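Local coordinates for protein putative phosphoribosyltransferase (Neisseria gonorrhoeae, PDB 5VOG) that is probably a type I phosphoribosyltransferase, transferring phosphoribosyl groups, and binds the signalling nucleotide ppGpp together with magnesium ions, at residues D39-I44 / M54-L59; G47-A52 / I63-T68; D90-V95 / E124-V129. All blocks are in the same frame, centred on the assembly; numbering follows the deposited sequence.

How the contacts relate
Contacts 1 and 2 are two parts of one unit: both use helix 49-59 and rest on the neighbouring strands 40-45 and 63-75. Their centres are about 9 Å apart, and M41 O meets Y64 N at 2.8 Å, a probable hydrogen bond joining the strands. Each reaches the outer 3' phosphate of a different nucleotide, contact 1 through the R56 side chain, contact 2 through G47 N. Contact 3 lies at the surface, its centre about 16 Å from either of the others; it meets them where I42 CD1 comes 4.2 Å from F126 CZ and Y64 CE1 3.9 Å from P93 CG. Its magnesium is 19.5 Å from O2C of the nucleotide at contact 2.

Contact 1 (D39-I44 / M54-L59); sequences DAMIAI and MLRCFL. With G4P (guanosine-5',3'-tetraphosphate), chain D.
M41 reaches L55 and R56 by a chain that leaves the strand beside its own backbone N (chi1 -75°), runs extended to the sulfur and then bends sharply at chi3 (-91°). The bend turns CE onto the start of R56 while the sulfur stays against L55. M41 SD is 3.7 Å from L55 CD2 and 3.9 Å from L55 CB; L55 adopts two conformations, and the CD2 distance belongs to one of them. M41 CE sits 3.7 Å from R56 N and 3.9 Å from R56 CB, so the methyl lies on the helix backbone as well as on the base of the arginine. No hydrogen bond spans the two segments; the evidence is of apolar packing. Within the beta-alpha-beta unit of the phosphoribosyltransferase fold, this joins strand 40-45 to the last turns of helix 49-59, with L55 also touching L102 of the adjoining strand and A28 of helix 17-33. Beyond CB, R56 departs from the strand and bends at chi3 (85°), presenting its guanidinium edge-on to a phosphate of guanosine-5',3'-tetraphosphate. R56 NH1 donates to O2D of the nucleotide at 2.9 Å and R56 NH2 to its O3D at 2.8 Å, two nearly straight bonds that fix the rotation of the group. The same nucleotide is hydrogen-bonded by E106, S110 and T113 of the second subunit, which places R56 at the subunit interface.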
loop_
_atom_site.group_PDB
_atom_site.type_symbol
_atom_site.label_atom_id
_atom_site.label_comp_id
_atom_site.label_asym_id
_atom_site.label_seq_id
_atom_site.Cartn_x
_atom_site.Cartn_y
_atom_site.Cartn_z
ATOM N N ASP A 39 -6.729 16.662 1.226
ATOM C CA ASP A 39 -5.355 17.043 0.944
ATOM C C ASP A 39 -4.395 15.871 1.004
ATOM O O ASP A 39 -3.316 15.939 0.401
ATOM C CB ASP A 39 -4.914 18.131 1.930
ATOM C CG ASP A 39 -5.787 19.364 1.846
ATOM O OD1 ASP A 39 -5.788 20.010 0.774
ATOM O OD2 ASP A 39 -6.494 19.678 2.834
ATOM N N ALA A 40 -4.772 14.797 1.691
ATOM C CA ALA A 40 -3.939 13.611 1.806
ATOM C C ALA A 40 -4.815 12.460 2.272
ATOM O O ALA A 40 -5.887 12.671 2.850
ATOM C CB ALA A 40 -2.784 13.830 2.788
ATOM N N MET A 41 -4.352 11.242 1.996
ATOM C CA MET A 41 -4.929 10.017 2.531
ATOM C C MET A 41 -4.068 9.517 3.681
ATOM O O MET A 41 -2.854 9.740 3.709
ATOM C CB MET A 41 -5.020 8.924 1.458
ATOM C CG MET A 41 -6.135 9.141 0.456
ATOM S SD MET A 41 -6.141 7.868 -0.830
ATOM C CE MET A 41 -5.100 8.627 -2.080
ATOM N N ILE A 42 -4.704 8.844 4.634
ATOM C CA ILE A 42 -3.998 8.066 5.649
ATOM C C ILE A 42 -4.488 6.633 5.491
ATOM O O ILE A 42 -5.610 6.297 5.902
ATOM C CB ILE A 42 -4.233 8.592 7.069
ATOM C CG1 ILE A 42 -3.778 10.054 7.173
ATOM C CG2 ILE A 42 -3.511 7.711 8.091
ATOM C CD1 ILE A 42 -4.147 10.719 8.483
ATOM N N ALA A 43 -3.667 5.789 4.863
ATOM C CA ALA A 43 -4.020 4.390 4.662
ATOM C C ALA A 43 -3.728 3.598 5.925
ATOM O O ALA A 43 -2.672 3.757 6.534
ATOM C CB ALA A 43 -3.224 3.801 3.495
ATOM N N ILE A 44 -4.656 2.727 6.309
ATOM C CA ILE A 44 -4.435 1.819 7.431
ATOM C C ILE A 44 -3.932 0.498 6.857
ATOM O O ILE A 44 -4.707 -0.269 6.286
ATOM C CB ILE A 44 -5.708 1.612 8.260
ATOM C CG1 ILE A 44 -6.288 2.950 8.727
ATOM C CG2 ILE A 44 -5.409 0.706 9.452
ATOM C CD1 ILE A 44 -7.705 2.817 9.320
ATOM N N MET A 54 -4.919 2.603 -5.289
ATOM C CA MET A 54 -5.915 2.688 -6.354
ATOM C C MET A 54 -6.648 4.023 -6.303
ATOM O O MET A 54 -6.878 4.662 -7.338
ATOM C CB MET A 54 -6.914 1.531 -6.251
ATOM C CG MET A 54 -6.341 0.158 -6.603
ATOM S SD MET A 54 -7.641 -1.064 -6.307
ATOM C CE MET A 54 -6.930 -2.523 -7.073
ATOM N N LEU A 55 -7.018 4.465 -5.098
ATOM C CA LEU A 55 -7.707 5.740 -4.967
ATOM C C LEU A 55 -6.833 6.906 -5.419
ATOM O O LEU A 55 -7.351 7.910 -5.914
ATOM C CB LEU A 55 -8.158 5.913 -3.522
ATOM C CG LEU A 55 -9.217 6.959 -3.214
ATOM C CD1 LEU A 55 -10.465 6.802 -4.092
ATOM C CD2 LEU A 55 -9.569 6.875 -1.735
ATOM N N ARG A 56 -5.504 6.793 -5.266
ATOM C CA ARG A 56 -4.635 7.894 -5.677
ATOM C C ARG A 56 -4.719 8.147 -7.174
ATOM O O ARG A 56 -4.504 9.278 -7.625
ATOM C CB ARG A 56 -3.182 7.625 -5.275
ATOM C CG ARG A 56 -2.367 8.891 -5.111
ATOM C CD ARG A 56 -0.906 8.592 -4.796
ATOM N NE ARG A 56 -0.138 8.349 -6.013
ATOM C CZ ARG A 56 1.174 8.134 -6.047
ATOM N NH1 ARG A 56 1.879 8.086 -4.926
ATOM N NH2 ARG A 56 1.781 7.945 -7.211
ATOM N N CYS A 57 -5.030 7.109 -7.954
ATOM C CA CYS A 57 -5.219 7.282 -9.390
ATOM C C CYS A 57 -6.270 8.341 -9.678
ATOM O O CYS A 57 -6.142 9.120 -10.634
ATOM C CB CYS A 57 -5.631 5.949 -10.010
ATOM S SG CYS A 57 -5.854 5.986 -11.780
ATOM N N PHE A 58 -7.308 8.397 -8.846
ATOM C CA PHE A 58 -8.447 9.265 -9.072
ATOM C C PHE A 58 -8.446 10.515 -8.206
ATOM O O PHE A 58 -8.993 11.534 -8.628
ATOM C CB PHE A 58 -9.735 8.472 -8.844
ATOM C CG PHE A 58 -9.819 7.241 -9.698
ATOM C CD1 PHE A 58 -10.187 7.337 -11.033
ATOM C CD2 PHE A 58 -9.501 5.994 -9.182
ATOM C CE1 PHE A 58 -10.235 6.210 -11.835
ATOM C CE2 PHE A 58 -9.545 4.865 -9.979
ATOM C CZ PHE A 58 -9.921 4.972 -11.305
ATOM N N LEU A 59 -7.828 10.481 -7.025
ATOM C CA LEU A 59 -7.824 11.647 -6.146
ATOM C C LEU A 59 -6.535 12.456 -6.201
ATOM O O LEU A 59 -6.561 13.651 -5.890
ATOM C CB LEU A 59 -8.092 11.231 -4.698
ATOM C CG LEU A 59 -9.452 10.596 -4.400
ATOM C CD1 LEU A 59 -9.580 10.392 -2.899
ATOM C CD2 LEU A 59 -10.607 11.453 -4.924
HETATM P PB G4P D . 14.333 3.982 -8.109
HETATM O O1B G4P D . 15.264 4.544 -7.157
HETATM O O2B G4P D . 14.965 3.465 -9.421
HETATM O O3B G4P D . 13.483 2.849 -7.451
HETATM O O3A G4P D . 13.212 5.045 -8.503
HETATM P PA G4P D . 13.330 6.503 -9.123
HETATM O O1A G4P D . 13.820 7.475 -8.122
HETATM O O2A G4P D . 14.143 6.446 -10.392
HETATM O "O5'" G4P D . 11.796 6.753 -9.548
HETATM C "C5'" G4P D . 11.226 8.071 -9.661
HETATM C "C4'" G4P D . 9.791 7.925 -10.092
HETATM O "O4'" G4P D . 9.728 7.485 -11.460
HETATM C "C3'" G4P D . 8.982 6.908 -9.279
HETATM O "O3'" G4P D . 7.848 7.585 -8.695
HETATM C "C2'" G4P D . 8.527 5.849 -10.286
HETATM O "O2'" G4P D . 7.210 5.354 -10.049
HETATM C "C1'" G4P D . 8.621 6.622 -11.599
HETATM N N9 G4P D . 8.885 5.743 -12.740
HETATM C C8 G4P D . 10.111 5.362 -13.218
HETATM N N7 G4P D . 10.032 4.552 -14.248
HETATM C C5 G4P D . 8.670 4.391 -14.454
HETATM C C6 G4P D . 7.945 3.640 -15.433
HETATM O O6 G4P D . 8.409 2.942 -16.339
HETATM N N1 G4P D . 6.579 3.775 -15.287
HETATM C C2 G4P D . 5.958 4.529 -14.325
HETATM N N2 G4P D . 4.623 4.560 -14.346
HETATM N N3 G4P D . 6.618 5.232 -13.409
HETATM C C4 G4P D . 7.955 5.121 -13.530
HETATM P PC G4P D . 7.939 8.389 -7.337
HETATM O O1C G4P D . 8.481 9.757 -7.564
HETATM O O2C G4P D . 8.764 7.523 -6.424
HETATM O O3C G4P D . 6.442 8.426 -6.792
HETATM P PD G4P D . 5.423 7.320 -6.262
HETATM O O1D G4P D . 6.245 6.112 -5.954
HETATM O O2D G4P D . 4.771 7.938 -5.004
HETATM O O3D G4P D . 4.410 7.144 -7.363
#

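Contact 2 (G47-A52 / I63-T68); sequences GGFIPA and IYAVTT. With G4P (guanosine-5',3'-tetraphosphate), chain B.
The turn after strand 40-45, the first strand of the core parallel sheet, commonly binds pyrophosphate in type I phosphoribosyltransferases; here it supplies G47 to the guanosine-5',3'-tetraphosphate pocket and leads into a helix that packs on strand 63-75. G47 N donates to O1D of the nucleotide at 2.9 Å, with a bent N-H...O angle of 133°. The phosphate comes very near the backbone, O1D of the nucleotide being 3.5 Å from G47 CA, an approach made possible by the lack of a side chain. E106, Y70, S110 and T113 of the same chain also hydrogen-bond this ligand. Just beyond, A52 N bonds to G48 O at 2.9 Å as the chain enters helix 49-59.

Two patches of mainly apolar packing carry the contact. F49 CG lies beside the backbone N (chi1 -77°), and the ring meets the A65 methyl at its edge, near the ring plane, with F49 CE1 3.7 Å from A65 CB. F49 CZ passes T67 OG1 at 3.9 Å, an oblique approach in which the two side chains lie roughly at right angles. Further along, I63 touches A52 with both branches: I63 CG2 faces A52 CB at 4.0 Å, and I63 CD1 comes to 3.6 Å from A52 O.

F49 also stacks on F49 of the second subunit, so this layer continues across the dimer. Within the chain, helix 49-59 rests on I63, A65 and T67, while T68 packs on helix 112-121; strand 63-75 itself runs between strands 40-45 and 78-85.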
loop_
_atom_site.group_PDB
_atom_site.type_symbol
_atom_site.label_atom_id
_atom_site.label_comp_id
_atom_site.label_asym_id
_atom_site.label_seq_id
_atom_site.Cartn_x
_atom_site.Cartn_y
_atom_site.Cartn_z
ATOM N N GLY A 47 -4.437 -3.746 5.091
ATOM C CA GLY A 47 -5.587 -3.871 4.207
ATOM C C GLY A 47 -5.889 -2.619 3.408
ATOM O O GLY A 47 -6.454 -2.700 2.312
ATOM N N GLY A 48 -5.515 -1.445 3.925
ATOM C CA GLY A 48 -5.825 -0.208 3.229
ATOM C C GLY A 48 -4.834 0.215 2.157
ATOM O O GLY A 48 -5.113 1.160 1.416
ATOM N N PHE A 49 -3.677 -0.453 2.064
ATOM C CA PHE A 49 -2.630 0.002 1.154
ATOM C C PHE A 49 -3.075 -0.073 -0.305
ATOM O O PHE A 49 -2.875 0.872 -1.074
ATOM C CB PHE A 49 -1.355 -0.821 1.364
ATOM C CG PHE A 49 -0.568 -0.442 2.599
ATOM C CD1 PHE A 49 -0.698 0.806 3.177
ATOM C CD2 PHE A 49 0.287 -1.340 3.190
ATOM C CE1 PHE A 49 0.039 1.144 4.325
ATOM C CE2 PHE A 49 1.027 -1.006 4.326
ATOM C CZ PHE A 49 0.919 0.232 4.880
ATOM N N ILE A 50 -3.642 -1.199 -0.723
ATOM C CA ILE A 50 -3.997 -1.329 -2.136
ATOM C C ILE A 50 -5.191 -0.428 -2.456
ATOM O O ILE A 50 -5.123 0.330 -3.430
ATOM C CB ILE A 50 -4.225 -2.801 -2.525
ATOM C CG1 ILE A 50 -2.908 -3.576 -2.346
ATOM C CG2 ILE A 50 -4.709 -2.888 -3.964
ATOM C CD1 ILE A 50 -2.969 -5.036 -2.727
ATOM N N PRO A 51 -6.278 -0.428 -1.672
ATOM C CA PRO A 51 -7.338 0.574 -1.915
ATOM C C PRO A 51 -6.839 2.013 -1.968
ATOM O O PRO A 51 -7.295 2.781 -2.831
ATOM C CB PRO A 51 -8.293 0.345 -0.737
ATOM C CG PRO A 51 -8.158 -1.105 -0.447
ATOM C CD PRO A 51 -6.661 -1.363 -0.598
ATOM N N ALA A 52 -5.900 2.396 -1.089
ATOM C CA ALA A 52 -5.416 3.778 -1.093
ATOM C C ALA A 52 -4.641 4.098 -2.366
ATOM O O ALA A 52 -4.815 5.177 -2.946
ATOM C CB ALA A 52 -4.555 4.055 0.142
ATOM N N ILE A 63 -0.315 9.622 -0.034
ATOM C CA ILE A 63 -0.752 8.581 0.891
ATOM C C ILE A 63 0.228 8.524 2.054
ATOM O O ILE A 63 1.370 8.079 1.895
ATOM C CB ILE A 63 -0.839 7.204 0.219
ATOM C CG1 ILE A 63 -1.718 7.233 -1.030
ATOM C CG2 ILE A 63 -1.315 6.155 1.227
ATOM C CD1 ILE A 63 -1.461 6.019 -1.916
ATOM N N TYR A 64 -0.224 8.930 3.232
ATOM C CA TYR A 64 0.466 8.632 4.477
ATOM C C TYR A 64 -0.034 7.289 5.006
ATOM O O TYR A 64 -1.064 6.776 4.567
ATOM C CB TYR A 64 0.238 9.756 5.497
ATOM C CG TYR A 64 0.911 11.055 5.088
ATOM C CD1 TYR A 64 2.147 11.414 5.618
ATOM C CD2 TYR A 64 0.323 11.911 4.151
ATOM C CE1 TYR A 64 2.781 12.593 5.231
ATOM C CE2 TYR A 64 0.940 13.086 3.763
ATOM C CZ TYR A 64 2.173 13.423 4.298
ATOM O OH TYR A 64 2.785 14.594 3.905
ATOM N N ALA A 65 0.709 6.707 5.951
ATOM C CA ALA A 65 0.389 5.351 6.386
ATOM C C ALA A 65 0.467 5.194 7.898
ATOM O O ALA A 65 1.364 5.730 8.553
ATOM C CB ALA A 65 1.320 4.325 5.736
ATOM N N VAL A 66 -0.494 4.450 8.442
ATOM C CA VAL A 66 -0.422 3.886 9.780
ATOM C C VAL A 66 -0.727 2.405 9.616
ATOM O O VAL A 66 -1.305 1.987 8.613
ATOM C CB VAL A 66 -1.416 4.546 10.771
ATOM C CG1 VAL A 66 -1.175 6.054 10.854
ATOM C CG2 VAL A 66 -2.863 4.244 10.365
ATOM N N THR A 67 -0.322 1.598 10.598
ATOM C CA THR A 67 -0.715 0.193 10.586
ATOM C C THR A 67 -1.163 -0.205 11.982
ATOM O O THR A 67 -0.561 0.198 12.983
ATOM C CB THR A 67 0.416 -0.747 10.099
ATOM O OG1 THR A 67 0.613 -0.576 8.693
ATOM C CG2 THR A 67 0.063 -2.225 10.354
ATOM N N THR A 68 -2.231 -0.990 12.037
ATOM C CA THR A 68 -2.722 -1.574 13.271
ATOM C C THR A 68 -2.749 -3.087 13.129
ATOM O O THR A 68 -2.767 -3.626 12.020
ATOM C CB THR A 68 -4.138 -1.082 13.603
ATOM O OG1 THR A 68 -5.001 -1.372 12.494
ATOM C CG2 THR A 68 -4.133 0.409 13.862
HETATM P PB G4P B . -12.932 -2.332 10.695
HETATM O O1B G4P B . -12.707 -1.532 11.878
HETATM O O2B G4P B . -14.392 -2.790 10.479
HETATM O O3B G4P B . -12.417 -1.594 9.419
HETATM O O3A G4P B . -12.016 -3.637 10.710
HETATM P PA G4P B . -11.896 -4.814 11.770
HETATM O O1A G4P B . -11.183 -4.370 12.988
HETATM O O2A G4P B . -13.259 -5.406 12.023
HETATM O "O5'" G4P B . -11.061 -5.887 10.906
HETATM C "C5'" G4P B . -10.223 -6.890 11.513
HETATM C "C4'" G4P B . -9.617 -7.721 10.413
HETATM O "O4'" G4P B . -10.626 -8.544 9.803
HETATM C "C3'" G4P B . -8.983 -6.910 9.278
HETATM O "O3'" G4P B . -7.593 -7.286 9.165
HETATM C "C2'" G4P B . -9.758 -7.299 8.016
HETATM O "O2'" G4P B . -8.945 -7.399 6.847
HETATM C "C1'" G4P B . -10.341 -8.650 8.425
HETATM N N9 G4P B . -11.598 -8.940 7.734
HETATM C C8 G4P B . -12.860 -8.603 8.145
HETATM N N7 G4P B . -13.794 -8.986 7.305
HETATM C C5 G4P B . -13.099 -9.611 6.280
HETATM C C6 G4P B . -13.554 -10.249 5.084
HETATM O O6 G4P B . -14.718 -10.377 4.695
HETATM N N1 G4P B . -12.511 -10.766 4.339
HETATM C C2 G4P B . -11.185 -10.688 4.679
HETATM N N2 G4P B . -10.311 -11.263 3.849
HETATM N N3 G4P B . -10.748 -10.098 5.788
HETATM C C4 G4P B . -11.745 -9.588 6.535
HETATM P PC G4P B . -6.461 -6.648 10.066
HETATM O O1C G4P B . -6.404 -7.310 11.398
HETATM O O2C G4P B . -6.771 -5.176 10.102
HETATM O O3C G4P B . -5.118 -6.868 9.236
HETATM P PD G4P B . -4.563 -6.307 7.849
HETATM O O1D G4P B . -5.397 -5.113 7.520
HETATM O O2D G4P B . -3.083 -5.950 8.119
HETATM O O3D G4P B . -4.673 -7.454 6.879
#

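Contact 3 (D90-V95 / E124-V129); sequences DPVPEV and EDFDTV. With MG (magnesium ion), chain F.
V92 and E124 are the residues whose CA atoms come nearest, 7.6 Å apart, and no direct hydrogen bond joins the two segments, loops for most of their length, the first with a cis peptide before P91. V92 points toward the other segment, where E124 and F126 come to meet it, one on each methyl. V92 CG2 is 3.4 Å from E124 CD, and V92 CG1, anti to the backbone N (chi1 173°), is 3.8 Å from F126 CE1, meeting the ring obliquely. F126 continues inward onto L96, V101 and L121, tying this surface loop to the sheet and helix 112-121.

Water mends the missing polar link: water 1 accepts from V92 N at 2.8 Å and donates to E124 OE1 at 2.9 Å. The other carboxylate oxygen, E124 OE2, accepts from water 2 at 2.7 Å, and that water is bound to a magnesium ion at 2.3 Å. D90 OD1 binds the metal directly at 2.1 Å, alongside waters 3, 4 and 5. The cation probably offsets the like charges of D90 and E124. One direct carboxylate oxygen, a shell of waters and a second-shell glutamate typify a hydrated surface magnesium site.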
loop_
_atom_site.group_PDB
_atom_site.type_symbol
_atom_site.label_atom_id
_atom_site.label_comp_id
_atom_site.label_asym_id
_atom_site.label_seq_id
_atom_site.Cartn_x
_atom_site.Cartn_y
_atom_site.Cartn_z
ATOM N N ASP A 90 3.877 9.742 13.992
ATOM C CA ASP A 90 4.426 10.389 15.185
ATOM C C ASP A 90 5.649 11.213 14.817
ATOM O O ASP A 90 6.688 10.632 14.447
ATOM C CB ASP A 90 4.833 9.350 16.230
ATOM C CG ASP A 90 3.672 8.558 16.749
ATOM O OD1 ASP A 90 2.605 9.159 16.974
ATOM O OD2 ASP A 90 3.834 7.332 16.935
ATOM N N PRO A 91 5.592 12.548 14.866
ATOM C CA PRO A 91 4.393 13.375 14.977
ATOM C C PRO A 91 3.724 13.473 13.619
ATOM O O PRO A 91 4.317 13.052 12.624
ATOM C CB PRO A 91 4.946 14.734 15.404
ATOM C CG PRO A 91 6.284 14.784 14.748
ATOM C CD PRO A 91 6.816 13.370 14.837
ATOM N N VAL A 92 2.526 14.030 13.565
ATOM C CA VAL A 92 1.954 14.364 12.258
ATOM C C VAL A 92 2.796 15.464 11.619
ATOM O O VAL A 92 3.101 16.473 12.286
ATOM C CB VAL A 92 0.500 14.803 12.408
ATOM C CG1 VAL A 92 -0.030 15.319 11.079
ATOM C CG2 VAL A 92 -0.351 13.639 12.896
ATOM N N PRO A 93 3.207 15.314 10.358
ATOM C CA PRO A 93 4.028 16.348 9.717
ATOM C C PRO A 93 3.307 17.684 9.658
ATOM O O PRO A 93 2.079 17.753 9.558
ATOM C CB PRO A 93 4.272 15.783 8.312
ATOM C CG PRO A 93 4.139 14.307 8.481
ATOM C CD PRO A 93 3.067 14.115 9.516
ATOM N N GLU A 94 4.097 18.758 9.709
ATOM C CA GLU A 94 3.519 20.094 9.766
ATOM C C GLU A 94 2.702 20.419 8.519
ATOM O O GLU A 94 1.743 21.193 8.600
ATOM C CB GLU A 94 4.623 21.133 9.971
ATOM C CG GLU A 94 4.163 22.382 10.701
ATOM C CD GLU A 94 3.743 22.106 12.140
ATOM O OE1 GLU A 94 4.245 21.132 12.746
ATOM O OE2 GLU A 94 2.907 22.868 12.664
ATOM N N VAL A 95 3.043 19.827 7.368
ATOM C CA VAL A 95 2.323 20.119 6.133
ATOM C C VAL A 95 0.866 19.671 6.209
ATOM O O VAL A 95 0.030 20.140 5.424
ATOM C CB VAL A 95 3.054 19.474 4.930
ATOM C CG1 VAL A 95 2.886 17.962 4.931
ATOM C CG2 VAL A 95 2.581 20.075 3.613
ATOM N N GLU A 124 -5.379 15.108 16.739
ATOM C CA GLU A 124 -4.458 15.924 15.966
ATOM C C GLU A 124 -5.147 17.187 15.468
ATOM O O GLU A 124 -6.359 17.366 15.606
ATOM C CB GLU A 124 -3.899 15.127 14.783
ATOM C CG GLU A 124 -3.312 13.769 15.146
ATOM C CD GLU A 124 -2.000 13.860 15.900
ATOM O OE1 GLU A 124 -1.406 14.961 15.968
ATOM O OE2 GLU A 124 -1.556 12.815 16.417
ATOM N N ASP A 125 -4.351 18.060 14.864
ATOM C CA ASP A 125 -4.832 19.358 14.395
ATOM C C ASP A 125 -5.153 19.301 12.902
ATOM O O ASP A 125 -4.524 19.954 12.073
ATOM C CB ASP A 125 -3.801 20.441 14.704
ATOM C CG ASP A 125 -4.336 21.846 14.479
ATOM O OD1 ASP A 125 -5.552 21.999 14.244
ATOM O OD2 ASP A 125 -3.533 22.801 14.535
ATOM N N PHE A 126 -6.141 18.480 12.565
ATOM C CA PHE A 126 -6.691 18.431 11.219
ATOM C C PHE A 126 -7.951 19.284 11.144
ATOM O O PHE A 126 -8.625 19.525 12.147
ATOM C CB PHE A 126 -7.038 16.998 10.804
ATOM C CG PHE A 126 -5.874 16.045 10.816
ATOM C CD1 PHE A 126 -4.747 16.287 10.043
ATOM C CD2 PHE A 126 -5.928 14.876 11.561
ATOM C CE1 PHE A 126 -3.681 15.398 10.043
ATOM C CE2 PHE A 126 -4.863 13.973 11.561
ATOM C CZ PHE A 126 -3.740 14.241 10.801
ATOM N N ASP A 127 -8.267 19.734 9.932
ATOM C CA ASP A 127 -9.547 20.384 9.680
ATOM C C ASP A 127 -10.653 19.335 9.627
ATOM O O ASP A 127 -11.395 19.159 10.600
ATOM C CB ASP A 127 -9.490 21.195 8.381
ATOM C CG ASP A 127 -10.789 21.925 8.083
ATOM O OD1 ASP A 127 -11.705 21.893 8.927
ATOM O OD2 ASP A 127 -10.892 22.537 6.999
ATOM N N THR A 128 -10.781 18.644 8.498
ATOM C CA THR A 128 -11.752 17.571 8.330
ATOM C C THR A 128 -11.022 16.239 8.295
ATOM O O THR A 128 -10.045 16.083 7.555
ATOM C CB THR A 128 -12.561 17.746 7.039
ATOM O OG1 THR A 128 -13.331 18.950 7.107
ATOM C CG2 THR A 128 -13.502 16.566 6.818
ATOM N N VAL A 129 -11.490 15.289 9.102
ATOM C CA VAL A 129 -11.114 13.884 8.994
ATOM C C VAL A 129 -12.305 13.139 8.411
ATOM O O VAL A 129 -13.396 13.160 8.990
ATOM C CB VAL A 129 -10.713 13.291 10.353
ATOM C CG1 VAL A 129 -10.357 11.810 10.202
ATOM C CG2 VAL A 129 -9.551 14.068 10.955
HETATM MG MG MG F . 1.563 10.518 18.200
HETATM O O HOH W 1 1.482 14.915 16.064
HETATM O O HOH W 2 0.645 11.328 16.289
HETATM O O HOH W 3 -0.627 9.516 18.493
HETATM O O HOH W 4 3.683 11.548 18.386
HETATM O O HOH W 5 2.657 9.528 19.603
#